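Local coordinates for surface protein SPB1 (Streptococcus agalactiae, PDB 4UZG) that forms the backbone subunit of the group B streptococcus pilus 2b, a surface fibre whose subunits are probably joined by sortase, at residues 229-241 and 250-262. Sequence-based numbering, arbitrary orientation.
With EDO (1,2-ethanediol), chain B; EDO (1,2-ethanediol), chain C.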
ATOM      1  N   THR A 229       6.503   1.577  12.388  1.00  5.98           N
ATOM      2  CA  THR A 229       5.379   1.943  11.527  1.00  5.46           C
ATOM      3  C   THR A 229       5.666   1.533  10.104  1.00  5.44           C
ATOM      4  O   THR A 229       6.704   1.883   9.552  1.00  6.65           O
ATOM      5  CB  THR A 229       5.157   3.463  11.583  1.00  6.84           C
ATOM      6  OG1 THR A 229       5.018   3.862  12.945  1.00  7.89           O
ATOM      7  CG2 THR A 229       3.939   3.878  10.766  1.00  7.66           C
ATOM      8  N   GLY A 230       4.720   0.831   9.489  1.00  5.65           N
ATOM      9  CA  GLY A 230       4.818   0.528   8.075  1.00  5.86           C
ATOM     10  C   GLY A 230       4.981  -0.938   7.709  1.00  5.76           C
ATOM     11  O   GLY A 230       5.718  -1.251   6.773  1.00  6.32           O
ATOM     12  N   LEU A 231       4.281  -1.823   8.409  1.00  5.59           N
ATOM     13  CA  LEU A 231       4.426  -3.264   8.241  1.00  5.37           C
ATOM     14  C   LEU A 231       3.132  -3.885   7.691  1.00  6.10           C
ATOM     15  O   LEU A 231       2.022  -3.560   8.090  1.00  6.50           O
ATOM     16  CB  LEU A 231       4.706  -3.930   9.593  1.00  6.08           C
ATOM     17  CG  LEU A 231       6.040  -3.562  10.232  1.00  6.96           C
ATOM     18  CD1 LEU A 231       6.059  -4.016  11.671  1.00  8.81           C
ATOM     19  CD2 LEU A 231       7.180  -4.171   9.459  1.00  9.90           C
ATOM     20  N   LYS A 232       3.324  -4.872   6.835  1.00  5.91           N
ATOM     21  CA  LYS A 232       2.277  -5.716   6.318  1.00  6.70           C
ATOM     22  C   LYS A 232       1.652  -6.534   7.450  1.00  6.47           C
ATOM     23  O   LYS A 232       2.321  -6.881   8.432  1.00  6.85           O
ATOM     24  CB  LYS A 232       2.920  -6.653   5.258  1.00  7.52           C
ATOM     25  CG  LYS A 232       1.934  -7.438   4.415  1.00  7.41           C
ATOM     26  CD  LYS A 232       2.677  -8.237   3.344  1.00  8.39           C
ATOM     27  CE  LYS A 232       1.769  -9.012   2.409  1.00  8.93           C
ATOM     28  NZ  LYS A 232       1.045  -8.098   1.463  1.00  9.22           N
ATOM     29  N   GLU A 233       0.393  -6.912   7.312  1.00  6.60           N
ATOM     30  CA  GLU A 233      -0.215  -7.843   8.245  1.00  6.77           C
ATOM     31  C   GLU A 233       0.613  -9.121   8.323  1.00  6.77           C
ATOM     32  O   GLU A 233       1.264  -9.522   7.353  1.00  8.14           O
ATOM     33  CB  GLU A 233      -1.635  -8.179   7.810  1.00  9.21           C
ATOM     34  CG  GLU A 233      -1.671  -9.022   6.573  1.00 11.99           C
ATOM     35  CD  GLU A 233      -3.023  -8.976   5.896  1.00 14.58           C
ATOM     36  OE1 GLU A 233      -3.220  -8.091   5.039  1.00 16.35           O
ATOM     37  OE2 GLU A 233      -3.876  -9.823   6.230  1.00 16.16           O
ATOM     38  N   GLY A 234       0.542  -9.783   9.470  1.00  6.44           N
ATOM     39  CA  GLY A 234       1.241 -11.039   9.666  1.00  7.49           C
ATOM     40  C   GLY A 234       1.589 -11.247  11.120  1.00  6.02           C
ATOM     41  O   GLY A 234       1.127 -10.546  12.005  1.00  7.13           O
ATOM     42  N   THR A 235       2.414 -12.259  11.321  1.00  6.05           N
ATOM     43  CA  THR A 235       2.856 -12.647  12.660  1.00  6.13           C
ATOM     44  C   THR A 235       4.332 -12.293  12.810  1.00  5.99           C
ATOM     45  O   THR A 235       5.153 -12.714  11.999  1.00  6.88           O
ATOM     46  CB  THR A 235       2.668 -14.154  12.893  1.00  7.85           C
ATOM     47  OG1 THR A 235       1.303 -14.492  12.674  1.00  8.85           O
ATOM     48  CG2 THR A 235       3.057 -14.532  14.319  1.00  9.97           C
ATOM     49  N   TYR A 236       4.665 -11.516  13.827  1.00  5.68           N
ATOM     50  CA  TYR A 236       6.013 -11.052  14.068  1.00  5.45           C
ATOM     51  C   TYR A 236       6.441 -11.462  15.463  1.00  5.60           C
ATOM     52  O   TYR A 236       5.616 -11.859  16.290  1.00  6.45           O
ATOM     53  CB  TYR A 236       6.067  -9.521  13.898  1.00  5.69           C
ATOM     54  CG  TYR A 236       5.696  -9.080  12.503  1.00  5.75           C
ATOM     55  CD1 TYR A 236       6.649  -9.049  11.502  1.00  6.29           C
ATOM     56  CD2 TYR A 236       4.389  -8.748  12.161  1.00  5.77           C
ATOM     57  CE1 TYR A 236       6.321  -8.676  10.191  1.00  6.37           C
ATOM     58  CE2 TYR A 236       4.049  -8.387  10.874  1.00  6.29           C
ATOM     59  CZ  TYR A 236       5.020  -8.330   9.881  1.00  6.44           C
ATOM     60  OH  TYR A 236       4.727  -7.968   8.578  1.00  7.07           O
ATOM     61  N   TYR A 237       7.735 -11.338  15.728  1.00  5.55           N
ATOM     62  CA  TYR A 237       8.295 -11.762  17.005  1.00  5.78           C
ATOM     63  C   TYR A 237       9.258 -10.712  17.516  1.00  5.67           C
ATOM     64  O   TYR A 237      10.189 -10.303  16.817  1.00  6.68           O
ATOM     65  CB  TYR A 237       9.016 -13.114  16.848  1.00  6.67           C
ATOM     66  CG  TYR A 237       8.053 -14.218  16.465  1.00  6.74           C
ATOM     67  CD1 TYR A 237       7.757 -14.482  15.134  1.00  6.96           C
ATOM     68  CD2 TYR A 237       7.391 -14.950  17.441  1.00  7.69           C
ATOM     69  CE1 TYR A 237       6.836 -15.458  14.777  1.00  8.13           C
ATOM     70  CE2 TYR A 237       6.455 -15.935  17.090  1.00  8.86           C
ATOM     71  CZ  TYR A 237       6.194 -16.182  15.753  1.00  8.70           C
ATOM     72  OH  TYR A 237       5.266 -17.150  15.430  1.00 10.51           O
ATOM     73  N   LEU A 238       9.029 -10.286  18.753  1.00  5.92           N
ATOM     74  CA  LEU A 238       9.866  -9.286  19.403  1.00  6.24           C
ATOM     75  C   LEU A 238      11.018  -9.995  20.089  1.00  6.42           C
ATOM     76  O   LEU A 238      10.787 -10.801  20.989  1.00  8.36           O
ATOM     77  CB  LEU A 238       9.061  -8.522  20.443  1.00  6.86           C
ATOM     78  CG  LEU A 238       7.740  -7.897  19.952  1.00  9.75           C
ATOM     79  CD1 LEU A 238       6.990  -7.231  21.092  1.00 10.46           C
ATOM     80  CD2 LEU A 238       7.934  -6.949  18.828  1.00 12.62           C
ATOM     81  N   VAL A 239      12.238  -9.695  19.678  1.00  6.14           N
ATOM     82  CA  VAL A 239      13.429 -10.353  20.194  1.00  6.98           C
ATOM     83  C   VAL A 239      14.249  -9.328  20.988  1.00  6.58           C
ATOM     84  O   VAL A 239      14.758  -8.359  20.427  1.00  6.76           O
ATOM     85  CB  VAL A 239      14.267 -10.934  19.055  1.00  8.27           C
ATOM     86  CG1 VAL A 239      15.544 -11.568  19.566  1.00 10.04           C
ATOM     87  CG2 VAL A 239      13.461 -11.946  18.238  1.00 10.06           C
ATOM     88  N   GLU A 240      14.386  -9.549  22.289  1.00  7.02           N
ATOM     89  CA  GLU A 240      15.180  -8.666  23.112  1.00  7.10           C
ATOM     90  C   GLU A 240      16.650  -8.996  22.930  1.00  7.63           C
ATOM     91  O   GLU A 240      17.081 -10.134  23.131  1.00  9.89           O
ATOM     92  CB  GLU A 240      14.788  -8.794  24.569  1.00  7.99           C
ATOM     93  CG  GLU A 240      15.397  -7.721  25.418  1.00  8.54           C
ATOM     94  CD  GLU A 240      14.934  -7.789  26.863  1.00  9.68           C
ATOM     95  OE1 GLU A 240      15.313  -8.725  27.589  1.00 11.14           O
ATOM     96  OE2 GLU A 240      14.206  -6.858  27.278  1.00 10.41           O
ATOM     97  N   LYS A 241      17.416  -7.978  22.551  1.00  7.74           N
ATOM     98  CA  LYS A 241      18.853  -8.075  22.401  1.00  8.78           C
ATOM     99  C   LYS A 241      19.605  -7.567  23.628  1.00  8.73           C
ATOM    100  O   LYS A 241      20.713  -8.035  23.894  1.00 10.67           O
ATOM    101  CB  LYS A 241      19.310  -7.314  21.172  1.00 10.82           C
ATOM    102  CG  LYS A 241      18.781  -7.875  19.870  1.00 16.40           C
ATOM    103  CD  LYS A 241      19.085  -9.367  19.686  1.00 19.80           C
ATOM    104  CE  LYS A 241      20.567  -9.686  19.579  1.00 22.62           C
ATOM    105  NZ  LYS A 241      21.224  -9.164  18.346  1.00 24.88           N
ATOM    106  N   LEU A 250      15.724 -11.600  28.306  1.00 11.33           N
ATOM    107  CA  LEU A 250      14.618 -12.519  28.048  1.00 12.02           C
ATOM    108  C   LEU A 250      15.035 -13.606  27.080  1.00 16.38           C
ATOM    109  O   LEU A 250      15.581 -13.308  26.031  1.00 21.01           O
ATOM    110  CB  LEU A 250      13.416 -11.739  27.482  1.00 11.51           C
ATOM    111  CG  LEU A 250      12.749 -10.819  28.515  1.00 12.91           C
ATOM    112  CD1 LEU A 250      11.798  -9.852  27.812  1.00 13.94           C
ATOM    113  CD2 LEU A 250      12.003 -11.611  29.596  1.00 14.30           C
ATOM    114  N   ASP A 251      14.747 -14.860  27.415  1.00 17.65           N
ATOM    115  CA  ASP A 251      15.203 -16.002  26.621  1.00 23.40           C
ATOM    116  C   ASP A 251      14.439 -16.137  25.330  1.00 24.43           C
ATOM    117  O   ASP A 251      14.981 -16.567  24.298  1.00 27.19           O
ATOM    118  CB  ASP A 251      15.012 -17.316  27.392  1.00 27.59           C
ATOM    119  CG  ASP A 251      16.008 -17.502  28.524  1.00 32.82           C
ATOM    120  OD1 ASP A 251      17.083 -16.867  28.502  1.00 35.32           O
ATOM    121  OD2 ASP A 251      15.711 -18.310  29.436  1.00 34.46           O
ATOM    122  N   ASN A 252      13.158 -15.823  25.385  1.00 20.44           N
ATOM    123  CA  ASN A 252      12.298 -16.172  24.268  1.00 20.90           C
ATOM    124  C   ASN A 252      11.648 -14.936  23.735  1.00 17.78           C
ATOM    125  O   ASN A 252      11.552 -13.894  24.414  1.00 19.82           O
ATOM    126  CB  ASN A 252      11.237 -17.203  24.639  1.00 25.50           C
ATOM    127  CG  ASN A 252      11.838 -18.570  24.980  1.00 30.83           C
ATOM    128  OD1 ASN A 252      11.567 -19.123  26.040  1.00 34.32           O
ATOM    129  ND2 ASN A 252      12.662 -19.111  24.074  1.00 31.83           N
ATOM    130  N   SER A 253      11.281 -15.034  22.467  1.00 12.07           N
ATOM    131  CA  SER A 253      10.673 -13.918  21.809  1.00 10.16           C
ATOM    132  C   SER A 253       9.205 -13.839  22.180  1.00 10.28           C
ATOM    133  O   SER A 253       8.640 -14.764  22.764  1.00 12.84           O
ATOM    134  CB  SER A 253      10.862 -14.036  20.305  1.00 12.68           C
ATOM    135  OG  SER A 253      10.111 -15.121  19.797  1.00 14.43           O
ATOM    136  N   GLN A 254       8.596 -12.709  21.852  1.00  9.34           N
ATOM    137  CA  GLN A 254       7.171 -12.513  22.081  1.00  9.10           C
ATOM    138  C   GLN A 254       6.448 -12.346  20.754  1.00  7.08           C
ATOM    139  O   GLN A 254       6.753 -11.446  19.978  1.00  7.18           O
ATOM    140  CB  GLN A 254       6.922 -11.310  22.968  1.00  9.48           C
ATOM    141  CG  GLN A 254       5.465 -11.118  23.286  1.00 10.52           C
ATOM    142  CD  GLN A 254       5.242 -10.133  24.418  1.00 11.17           C
ATOM    143  OE1 GLN A 254       5.990 -10.125  25.385  1.00 12.88           O
ATOM    144  NE2 GLN A 254       4.237  -9.279  24.281  1.00 11.10           N
ATOM    145  N   LYS A 255       5.461 -13.202  20.506  1.00  7.48           N
ATOM    146  CA  LYS A 255       4.659 -13.131  19.294  1.00  7.21           C
ATOM    147  C   LYS A 255       3.728 -11.922  19.308  1.00  7.46           C
ATOM    148  O   LYS A 255       3.094 -11.637  20.328  1.00  8.91           O
ATOM    149  CB  LYS A 255       3.834 -14.408  19.184  1.00  8.29           C
ATOM    150  CG  LYS A 255       3.046 -14.494  17.882  1.00 10.55           C
ATOM    151  CD  LYS A 255       2.410 -15.865  17.674  1.00 15.04           C
ATOM    152  CE  LYS A 255       1.345 -16.172  18.655  1.00 19.81           C
ATOM    153  NZ  LYS A 255       0.828 -17.548  18.347  1.00 21.89           N
ATOM    154  N   VAL A 256       3.629 -11.241  18.172  1.00  6.93           N
ATOM    155  CA  VAL A 256       2.724 -10.110  17.990  1.00  7.75           C
ATOM    156  C   VAL A 256       2.065 -10.259  16.617  1.00  7.91           C
ATOM    157  O   VAL A 256       2.749 -10.298  15.596  1.00  8.58           O
ATOM    158  CB  VAL A 256       3.476  -8.779  18.019  1.00  9.56           C
ATOM    159  CG1 VAL A 256       2.495  -7.624  17.812  1.00 10.96           C
ATOM    160  CG2 VAL A 256       4.277  -8.604  19.256  1.00 12.88           C
ATOM    161  N   ILE A 257       0.738 -10.322  16.599  1.00  8.59           N
ATOM    162  CA  ILE A 257      -0.015 -10.404  15.363  1.00  9.76           C
ATOM    163  C   ILE A 257      -0.511  -9.019  14.962  1.00  8.77           C
ATOM    164  O   ILE A 257      -1.072  -8.269  15.759  1.00  9.99           O
ATOM    165  CB  ILE A 257      -1.175 -11.393  15.493  1.00 11.63           C
ATOM    166  CG1 ILE A 257      -0.599 -12.807  15.673  1.00 14.22           C
ATOM    167  CG2 ILE A 257      -2.081 -11.323  14.265  1.00 11.97           C
ATOM    168  CD1 ILE A 257      -1.612 -13.842  16.004  1.00 17.20           C
ATOM    169  N   LEU A 258      -0.315  -8.723  13.687  1.00  8.00           N
ATOM    170  CA  LEU A 258      -0.774  -7.516  13.086  1.00  9.73           C
ATOM    171  C   LEU A 258      -1.817  -7.944  12.036  1.00 10.08           C
ATOM    172  O   LEU A 258      -1.573  -8.826  11.208  1.00  9.32           O
ATOM    173  CB  LEU A 258       0.478  -6.893  12.491  1.00 13.78           C
ATOM    174  CG  LEU A 258       0.399  -5.473  12.011  1.00 12.50           C
ATOM    175  CD1 LEU A 258      -0.144  -4.458  13.037  1.00  7.87           C
ATOM    176  CD2 LEU A 258       1.769  -5.038  11.536  1.00 10.23           C
ATOM    177  N   GLY A 259      -2.991  -7.327  12.086  1.00 12.06           N
ATOM    178  CA  GLY A 259      -4.089  -7.714  11.213  1.00 13.85           C
ATOM    179  C   GLY A 259      -5.002  -8.749  11.849  1.00 13.47           C
ATOM    180  O   GLY A 259      -5.152  -8.784  13.067  1.00 12.76           O
ATOM    181  N   ASP A 260      -5.629  -9.594  11.033  1.00 15.60           N
ATOM    182  CA  ASP A 260      -6.553 -10.597  11.552  1.00 17.88           C
ATOM    183  C   ASP A 260      -5.901 -11.422  12.639  1.00 16.29           C
ATOM    184  O   ASP A 260      -4.803 -11.938  12.452  1.00 15.52           O
ATOM    185  CB  ASP A 260      -7.015 -11.543  10.436  1.00 22.38           C
ATOM    186  CG  ASP A 260      -7.944 -10.877   9.434  1.00 26.98           C
ATOM    187  OD1 ASP A 260      -8.576  -9.864   9.792  1.00 29.12           O
ATOM    188  OD2 ASP A 260      -8.044 -11.391   8.298  1.00 30.45           O
ATOM    189  N   GLY A 261      -6.573 -11.536  13.774  1.00 15.95           N
ATOM    190  CA  GLY A 261      -6.030 -12.265  14.909  1.00 15.69           C
ATOM    191  C   GLY A 261      -5.287 -11.406  15.926  1.00 14.36           C
ATOM    192  O   GLY A 261      -4.838 -11.897  16.954  1.00 15.83           O
ATOM    193  N   ALA A 262      -5.160 -10.116  15.652  1.00 12.48           N
ATOM    194  CA  ALA A 262      -4.445  -9.224  16.554  1.00 12.04           C
ATOM    195  C   ALA A 262      -5.051  -9.145  17.930  1.00 14.05           C
ATOM    196  O   ALA A 262      -6.261  -9.206  18.099  1.00 15.16           O
ATOM    197  CB  ALA A 262      -4.409  -7.838  15.973  1.00 12.35           C
TER
HETATM  198  C1  EDO B1471       4.271 -13.044   8.000  1.00  7.94           C
HETATM  199  O1  EDO B1471       3.432 -13.518   9.029  1.00  7.43           O
HETATM  200  C2  EDO B1471       5.060 -11.851   8.505  1.00  8.31           C
HETATM  201  O2  EDO B1471       5.978 -12.232   9.508  1.00  7.71           O
HETATM  202  C1  EDO C1472       9.142   4.101  12.992  1.00 15.33           C
HETATM  203  O1  EDO C1472       8.972   3.020  12.084  1.00 12.02           O
HETATM  204  C2  EDO C1472       9.546   5.361  12.245  1.00 17.37           C
HETATM  205  O2  EDO C1472       8.457   5.772  11.414  1.00 16.96           O
HETATM  206  O   HOH W   1      -5.308  -8.488   8.235  1.00 30.79           O
HETATM  207  O   HOH W   2      11.000 -10.591  23.953  1.00 17.35           O
HETATM  208  O   HOH W   3      13.505 -11.933  23.606  1.00 13.32           O
HETATM  209  O   HOH W   4      16.669 -12.715  23.786  1.00 25.42           O
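Gly234, Tyr236 and Leu238 pair with Leu258, Val256 and Gln254 as three antiparallel hydrogen-bonded pairs, alternating with the non-hydrogen-bonded pairs Thr235-Ile257 and Tyr237-Lys255. Six backbone N-H...O bonds result, the straightest running 2.9 Å from Leu258 N to Gly234 O (178° at the hydrogen). Strand 254-258 is thereby joined as the outermost member of a four-stranded sheet in the prealbumin-like domain, while Tyr237 and Val239 make backbone hydrogen bonds to Lys192 and Val190 of strand 188-192.

Tyr236, Leu238, Val256 and Leu258 occupy one face. Leu238 CD1 and Val256 CG2 meet at 3.6 Å, and Leu238 also touches Ile173 and Val277, evidence that this face packs against the domain's second sheet. Leu258 CD2 reaches Leu231 CB, 3.7 Å away.

Tyr236 can be followed outward. CB passes 3.8 Å from Val256 O; CE2 lies 4.1 Å from Leu258 CD2; CE1 lies beneath a 1,2-ethanediol hydroxyl, O2, which sits over one ring face near the rim. At the tip OH donates to Lys232 O (2.6 Å), which lies at the ring edge in its plane; the donor stands 33° out of the Lys232 carbonyl plane.

On the other face, Lys255 runs alongside Tyr237, its CB 3.7 Å from Tyr237 CE2, and its CG touches Thr235 CG2.

Beyond the last bridge, Leu238-Gln254, Glu240, CG anti to N (chi1 -169°), reaches across with OE1 to accept from Leu250 N at 3.0 Å. Direct backbone pairing thus gives way to water, which accepts from Glu240 N, and to a carboxylate whose negative charge would probably strengthen its grip on the Leu250 amide.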